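Local coordinates for protein putative metal-dependent hydrolase (Bacillus subtilis, PDB 6KNT) that binds two zinc ions in a metallo-beta-lactamase fold and is a putative hydrolase, possibly an endoribonuclease of tRNA 3'-end processing, at residues A210-L215 against S236-I241. Residues are numbered along the deposited sequence; the frame is centred on the assembly and turned at random.
Sequences AGELLL and SGEVNI
The E212 and E238 side chains run side by side on one face of the sheet, their carboxylate planes 34° apart. The amide of N240 follows on the same face, its plane turned 60° from the E212 carboxylate. N240 ND2 gives a weak hydrogen bond to E238 OE2, 3.3 Å. It does not reach E212 directly: one water accepts from N240 ND2 at 2.7 Å and donates to both E212 OE2 and L213 O. With CG anti to the backbone N (chi1 176°) and an extended chain beyond it, E212 lays its CG 4.2 Å from E238 CB. The other face is apolar. There L213 CD2 meets V239 CG2, and L215 CD1 touches both V239 CG1 and I241 CD1, each at 4.0 Å. Helix 224-232 covers this face over V239, L215 and I241. Between the faces the backbones pair in parallel. L213 N hydrogen-bonds to E238 O, and L215 N to N240 O. L213 O accepts both N240 N-H and the water. The strands belong to the beta-alpha-beta unit 212-241, and 238-241 is outermost in its sheet within the chain. The N240 N-H bonds, one weak to E238 OE2 and one to the water on E212 OE2, probably ease the like charges: E212 OE2 and E238 OE2 are 4.4 Å apart.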
loop_
_atom_site.group_PDB
_atom_site.type_symbol
_atom_site.label_atom_id
_atom_site.label_comp_id
_atom_site.label_asym_id
_atom_site.label_seq_id
_atom_site.Cartn_x
_atom_site.Cartn_y
_atom_site.Cartn_z
ATOM N N ALA A 210 -6.917 15.265 28.507
ATOM C CA ALA A 210 -7.655 14.646 27.409
ATOM C C ALA A 210 -8.913 13.893 27.868
ATOM O O ALA A 210 -8.927 13.280 28.946
ATOM C CB ALA A 210 -6.746 13.698 26.653
ATOM N N GLY A 211 -9.963 13.919 27.043
ATOM C CA GLY A 211 -11.224 13.265 27.419
ATOM C C GLY A 211 -11.149 11.756 27.237
ATOM O O GLY A 211 -11.911 11.000 27.840
ATOM N N GLU A 212 -10.200 11.319 26.415
ATOM C CA GLU A 212 -10.191 9.956 25.902
ATOM C C GLU A 212 -8.863 9.705 25.183
ATOM O O GLU A 212 -8.282 10.620 24.562
ATOM C CB GLU A 212 -11.379 9.753 24.948
ATOM C CG GLU A 212 -11.421 8.386 24.265
ATOM C CD GLU A 212 -12.747 8.094 23.536
ATOM O OE1 GLU A 212 -13.823 8.658 23.924
ATOM O OE2 GLU A 212 -12.692 7.270 22.584
ATOM N N LEU A 213 -8.385 8.477 25.262
ATOM C CA LEU A 213 -7.110 8.128 24.670
ATOM C C LEU A 213 -7.247 6.931 23.733
ATOM O O LEU A 213 -7.849 5.913 24.088
ATOM C CB LEU A 213 -6.113 7.836 25.791
ATOM C CG LEU A 213 -4.710 7.308 25.494
ATOM C CD1 LEU A 213 -3.887 8.247 24.583
ATOM C CD2 LEU A 213 -4.025 7.035 26.847
ATOM N N LEU A 214 -6.679 7.054 22.545
ATOM C CA LEU A 214 -6.638 5.970 21.576
ATOM C C LEU A 214 -5.187 5.614 21.257
ATOM O O LEU A 214 -4.427 6.477 20.811
ATOM C CB LEU A 214 -7.352 6.380 20.279
ATOM C CG LEU A 214 -7.359 5.374 19.119
ATOM C CD1 LEU A 214 -8.132 4.094 19.469
ATOM C CD2 LEU A 214 -7.935 6.029 17.884
ATOM N N LEU A 215 -4.805 4.356 21.466
ATOM C CA LEU A 215 -3.424 3.930 21.249
ATOM C C LEU A 215 -3.232 3.312 19.872
ATOM O O LEU A 215 -3.965 2.374 19.481
ATOM C CB LEU A 215 -2.994 2.930 22.332
ATOM C CG LEU A 215 -3.227 3.411 23.776
ATOM C CD1 LEU A 215 -2.905 2.303 24.735
ATOM C CD2 LEU A 215 -2.418 4.694 24.103
ATOM N N SER A 236 -6.951 8.227 33.895
ATOM C CA SER A 236 -8.210 7.675 34.394
ATOM C C SER A 236 -9.386 7.655 33.396
ATOM O O SER A 236 -10.419 7.033 33.678
ATOM C CB SER A 236 -8.628 8.325 35.720
ATOM O OG SER A 236 -9.120 9.633 35.469
ATOM N N GLY A 237 -9.254 8.294 32.246
ATOM C CA GLY A 237 -10.338 8.266 31.252
ATOM C C GLY A 237 -10.443 6.997 30.407
ATOM O O GLY A 237 -9.752 6.016 30.667
ATOM N N GLU A 238 -11.312 7.020 29.396
ATOM C CA GLU A 238 -11.453 5.908 28.448
ATOM C C GLU A 238 -10.189 5.678 27.589
ATOM O O GLU A 238 -9.601 6.627 27.061
ATOM C CB GLU A 238 -12.681 6.094 27.541
ATOM C CG GLU A 238 -12.904 4.882 26.592
ATOM C CD GLU A 238 -14.380 4.557 26.254
ATOM O OE1 GLU A 238 -15.276 4.594 27.175
ATOM O OE2 GLU A 238 -14.612 4.231 25.045
ATOM N N VAL A 239 -9.769 4.418 27.477
ATOM C CA VAL A 239 -8.617 4.077 26.663
ATOM C C VAL A 239 -8.994 2.940 25.736
ATOM O O VAL A 239 -9.648 2.009 26.163
ATOM C CB VAL A 239 -7.386 3.666 27.523
ATOM C CG1 VAL A 239 -6.232 3.295 26.644
ATOM C CG2 VAL A 239 -6.962 4.780 28.468
ATOM N N ASN A 240 -8.589 3.027 24.466
ATOM C CA ASN A 240 -8.812 1.926 23.503
ATOM C C ASN A 240 -7.609 1.671 22.630
ATOM O O ASN A 240 -6.795 2.561 22.396
ATOM C CB ASN A 240 -10.006 2.194 22.585
ATOM C CG ASN A 240 -11.273 2.328 23.331
ATOM O OD1 ASN A 240 -11.917 1.337 23.644
ATOM N ND2 ASN A 240 -11.648 3.553 23.647
ATOM N N ILE A 241 -7.517 0.445 22.151
ATOM C CA ILE A 241 -6.556 0.073 21.158
ATOM C C ILE A 241 -7.163 0.379 19.792
ATOM O O ILE A 241 -8.253 -0.034 19.502
ATOM C CB ILE A 241 -6.224 -1.430 21.273
ATOM C CG1 ILE A 241 -5.672 -1.732 22.665
ATOM C CG2 ILE A 241 -5.221 -1.844 20.169
ATOM C CD1 ILE A 241 -4.384 -0.970 23.004
HETATM O O HOH W 1 -10.401 5.643 22.383
#